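PDB 1V3W: ferripyochelin binding protein from Pyrococcus horikoshii, which probably catalyses the reversible hydration of carbon dioxide as a zinc-dependent gamma-class carbonic anhydrase and also binds calcium. Local coordinates for residues G45-I50 against S63-H68. Numbering follows the deposited sequence.
With ZN (zinc ion), chain B.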
ATOM      1  N   GLY A  45       5.963   5.466  15.210  1.00  7.65           N
ATOM      2  CA  GLY A  45       7.166   5.720  15.986  1.00  8.42           C
ATOM      3  C   GLY A  45       7.167   4.968  17.302  1.00  8.00           C
ATOM      4  O   GLY A  45       7.254   5.580  18.370  1.00  9.90           O
ATOM      5  N   ASP A  46       7.075   3.642  17.231  1.00  6.37           N
ATOM      6  CA  ASP A  46       7.046   2.819  18.438  1.00  5.93           C
ATOM      7  C   ASP A  46       8.363   2.141  18.809  1.00 10.04           C
ATOM      8  O   ASP A  46       8.444   1.456  19.831  1.00 10.29           O
ATOM      9  CB  ASP A  46       5.918   1.778  18.350  1.00  6.54           C
ATOM     10  CG  ASP A  46       6.015   0.892  17.117  1.00  7.32           C
ATOM     11  OD1 ASP A  46       6.991   1.017  16.346  1.00  7.32           O
ATOM     12  OD2 ASP A  46       5.098   0.064  16.922  1.00  7.65           O
ATOM     13  N   ILE A  47       9.386   2.320  17.980  1.00  8.85           N
ATOM     14  CA  ILE A  47      10.708   1.773  18.267  1.00  8.54           C
ATOM     15  C   ILE A  47      11.642   2.982  18.259  1.00 11.20           C
ATOM     16  O   ILE A  47      11.861   3.596  19.303  1.00 14.56           O
ATOM     17  CB  ILE A  47      11.143   0.719  17.217  1.00  8.25           C
ATOM     18  CG1 ILE A  47      10.134  -0.439  17.197  1.00  9.53           C
ATOM     19  CG2 ILE A  47      12.531   0.181  17.560  1.00 10.99           C
ATOM     20  CD1 ILE A  47      10.463  -1.539  16.199  1.00 11.50           C
ATOM     21  N   GLU A  48      12.176   3.339  17.094  1.00  9.87           N
ATOM     22  CA  GLU A  48      13.043   4.511  16.992  1.00  9.22           C
ATOM     23  C   GLU A  48      12.206   5.689  16.493  1.00 12.84           C
ATOM     24  O   GLU A  48      11.073   5.518  16.045  1.00  8.58           O
ATOM     25  CB  GLU A  48      14.195   4.269  16.010  1.00  9.95           C
ATOM     26  CG  GLU A  48      15.161   3.148  16.383  1.00 10.27           C
ATOM     27  CD  GLU A  48      15.876   3.386  17.699  1.00 20.57           C
ATOM     28  OE1 GLU A  48      15.973   4.555  18.128  1.00 25.26           O
ATOM     29  OE2 GLU A  48      16.356   2.400  18.297  1.00 20.00           O
ATOM     30  N   GLN A  49      12.771   6.886  16.564  1.00  9.89           N
ATOM     31  CA  GLN A  49      12.067   8.081  16.123  1.00  7.34           C
ATOM     32  C   GLN A  49      11.927   8.177  14.608  1.00  8.06           C
ATOM     33  O   GLN A  49      12.756   7.663  13.851  1.00  8.66           O
ATOM     34  CB  GLN A  49      12.802   9.331  16.620  1.00 10.45           C
ATOM     35  CG  GLN A  49      12.129  10.649  16.239  1.00 12.51           C
ATOM     36  CD  GLN A  49      12.894  11.868  16.733  1.00 14.31           C
ATOM     37  OE1 GLN A  49      13.824  12.347  16.078  1.00 17.21           O
ATOM     38  NE2 GLN A  49      12.508  12.371  17.899  1.00 13.72           N
ATOM     39  N   ILE A  50      10.849   8.825  14.178  1.00  8.01           N
ATOM     40  CA  ILE A  50      10.616   9.089  12.763  1.00  7.24           C
ATOM     41  C   ILE A  50      10.587  10.607  12.702  1.00  7.27           C
ATOM     42  O   ILE A  50       9.720  11.240  13.306  1.00  8.32           O
ATOM     43  CB  ILE A  50       9.264   8.546  12.270  1.00  6.77           C
ATOM     44  CG1 ILE A  50       9.276   7.019  12.325  1.00  6.50           C
ATOM     45  CG2 ILE A  50       9.004   9.029  10.839  1.00  8.78           C
ATOM     46  CD1 ILE A  50       7.913   6.394  12.122  1.00  6.79           C
ATOM     47  N   SER A  63       3.812   3.878   4.373  1.00  6.18           N
ATOM     48  CA  SER A  63       4.099   3.399   5.718  1.00  4.82           C
ATOM     49  C   SER A  63       5.535   3.791   6.041  1.00  4.59           C
ATOM     50  O   SER A  63       6.422   3.681   5.191  1.00  5.54           O
ATOM     51  CB  SER A  63       3.983   1.875   5.826  1.00  7.60           C
ATOM     52  OG  SER A  63       2.653   1.442   5.633  1.00  6.43           O
ATOM     53  N   ILE A  64       5.755   4.287   7.253  1.00  5.74           N
ATOM     54  CA  ILE A  64       7.101   4.626   7.692  1.00  6.00           C
ATOM     55  C   ILE A  64       7.287   3.958   9.042  1.00  7.34           C
ATOM     56  O   ILE A  64       6.445   4.083   9.932  1.00  7.56           O
ATOM     57  CB  ILE A  64       7.321   6.145   7.843  1.00  5.83           C
ATOM     58  CG1 ILE A  64       7.048   6.845   6.511  1.00  7.64           C
ATOM     59  CG2 ILE A  64       8.765   6.414   8.281  1.00  7.31           C
ATOM     60  CD1 ILE A  64       7.278   8.348   6.540  1.00 12.74           C
ATOM     61  N   HIS A  65       8.377   3.212   9.176  1.00  6.99           N
ATOM     62  CA  HIS A  65       8.672   2.523  10.418  1.00  7.13           C
ATOM     63  C   HIS A  65      10.179   2.512  10.622  1.00  6.23           C
ATOM     64  O   HIS A  65      10.924   3.094   9.831  1.00  6.70           O
ATOM     65  CB  HIS A  65       8.136   1.091  10.371  1.00  7.57           C
ATOM     66  CG  HIS A  65       8.040   0.441  11.715  1.00  7.33           C
ATOM     67  ND1 HIS A  65       8.362  -0.882  11.926  1.00  8.47           N
ATOM     68  CD2 HIS A  65       7.658   0.933  12.916  1.00  8.01           C
ATOM     69  CE1 HIS A  65       8.183  -1.176  13.204  1.00  9.21           C
ATOM     70  NE2 HIS A  65       7.757  -0.092  13.825  1.00  9.08           N
ATOM     71  N   THR A  66      10.621   1.847  11.682  1.00  6.33           N
ATOM     72  CA  THR A  66      12.039   1.771  12.005  1.00  8.30           C
ATOM     73  C   THR A  66      12.375   0.410  12.594  1.00  7.42           C
ATOM     74  O   THR A  66      11.494  -0.417  12.834  1.00  8.57           O
ATOM     75  CB  THR A  66      12.426   2.822  13.061  1.00  8.93           C
ATOM     76  OG1 THR A  66      11.805   2.484  14.310  1.00  8.30           O
ATOM     77  CG2 THR A  66      11.975   4.217  12.632  1.00  7.42           C
ATOM     78  N   SER A  67      13.667   0.193  12.821  1.00 10.77           N
ATOM     79  CA  SER A  67      14.165  -1.034  13.425  1.00  9.16           C
ATOM     80  C   SER A  67      15.037  -0.571  14.583  1.00 10.58           C
ATOM     81  O   SER A  67      15.486   0.576  14.596  1.00 10.97           O
ATOM     82  CB  SER A  67      15.000  -1.830  12.419  1.00 14.99           C
ATOM     83  OG  SER A  67      15.995  -1.019  11.821  1.00 32.18           O
ATOM     84  N   HIS A  68      15.264  -1.441  15.561  1.00 13.92           N
ATOM     85  CA  HIS A  68      16.098  -1.065  16.695  1.00 15.46           C
ATOM     86  C   HIS A  68      17.462  -0.591  16.205  1.00 13.44           C
ATOM     87  O   HIS A  68      18.158  -1.306  15.480  1.00 13.88           O
ATOM     88  CB  HIS A  68      16.271  -2.240  17.661  1.00 16.48           C
ATOM     89  CG  HIS A  68      15.072  -2.500  18.521  1.00 19.83           C
ATOM     90  ND1 HIS A  68      14.018  -3.287  18.114  1.00 27.81           N
ATOM     91  CD2 HIS A  68      14.758  -2.060  19.763  1.00 21.98           C
ATOM     92  CE1 HIS A  68      13.104  -3.324  19.069  1.00 20.03           C
ATOM     93  NE2 HIS A  68      13.529  -2.587  20.079  1.00 26.41           N
TER
HETATM   94 ZN    ZN B3001       8.868  -2.479  10.448  1.00 27.29          ZN
HETATM   95  O   HOH W   1       9.465   3.490  15.210  1.00  7.73           O
HETATM   96  O   HOH W   2       8.437  -4.111  11.146  1.00 13.25           O
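H65 meets D46 through the edge of its imidazole: NE2 donates to OD1 of D46 at 2.9 Å, in the ring plane and onto the syn lone pair of the carboxylate. The two planes stand 66° apart. A histidine suits this place because its other nitrogen, ND1, binds the zinc ion at 2.2 Å, so metal and carboxylate together fix the ring's rotation. The second oxygen of D46, OD2, is held by R44 and by H166 of the second subunit. An alanine at D46 would probably leave NE2 of H65 without its acceptor and the ring less firmly oriented on the zinc.

T66 suits the corner at 46-48 because its hydroxyl serves two partners there: OG1 accepts from the backbone N of E48 at 2.9 Å and donates to a water that also bridges I47 N and E48 O.

Apolar contacts complete the join. I47 lays CG2 over the centre of one face of the H68 ring, a CH-pi contact at 3.7 Å, while CG2 of I50 meets CG2 of I64 between successive coils. H87 and, from the second subunit, H82 complete the histidine ligands, an intersubunit zinc site typical of the trimeric left-handed beta-helix of gamma-class carbonic anhydrases.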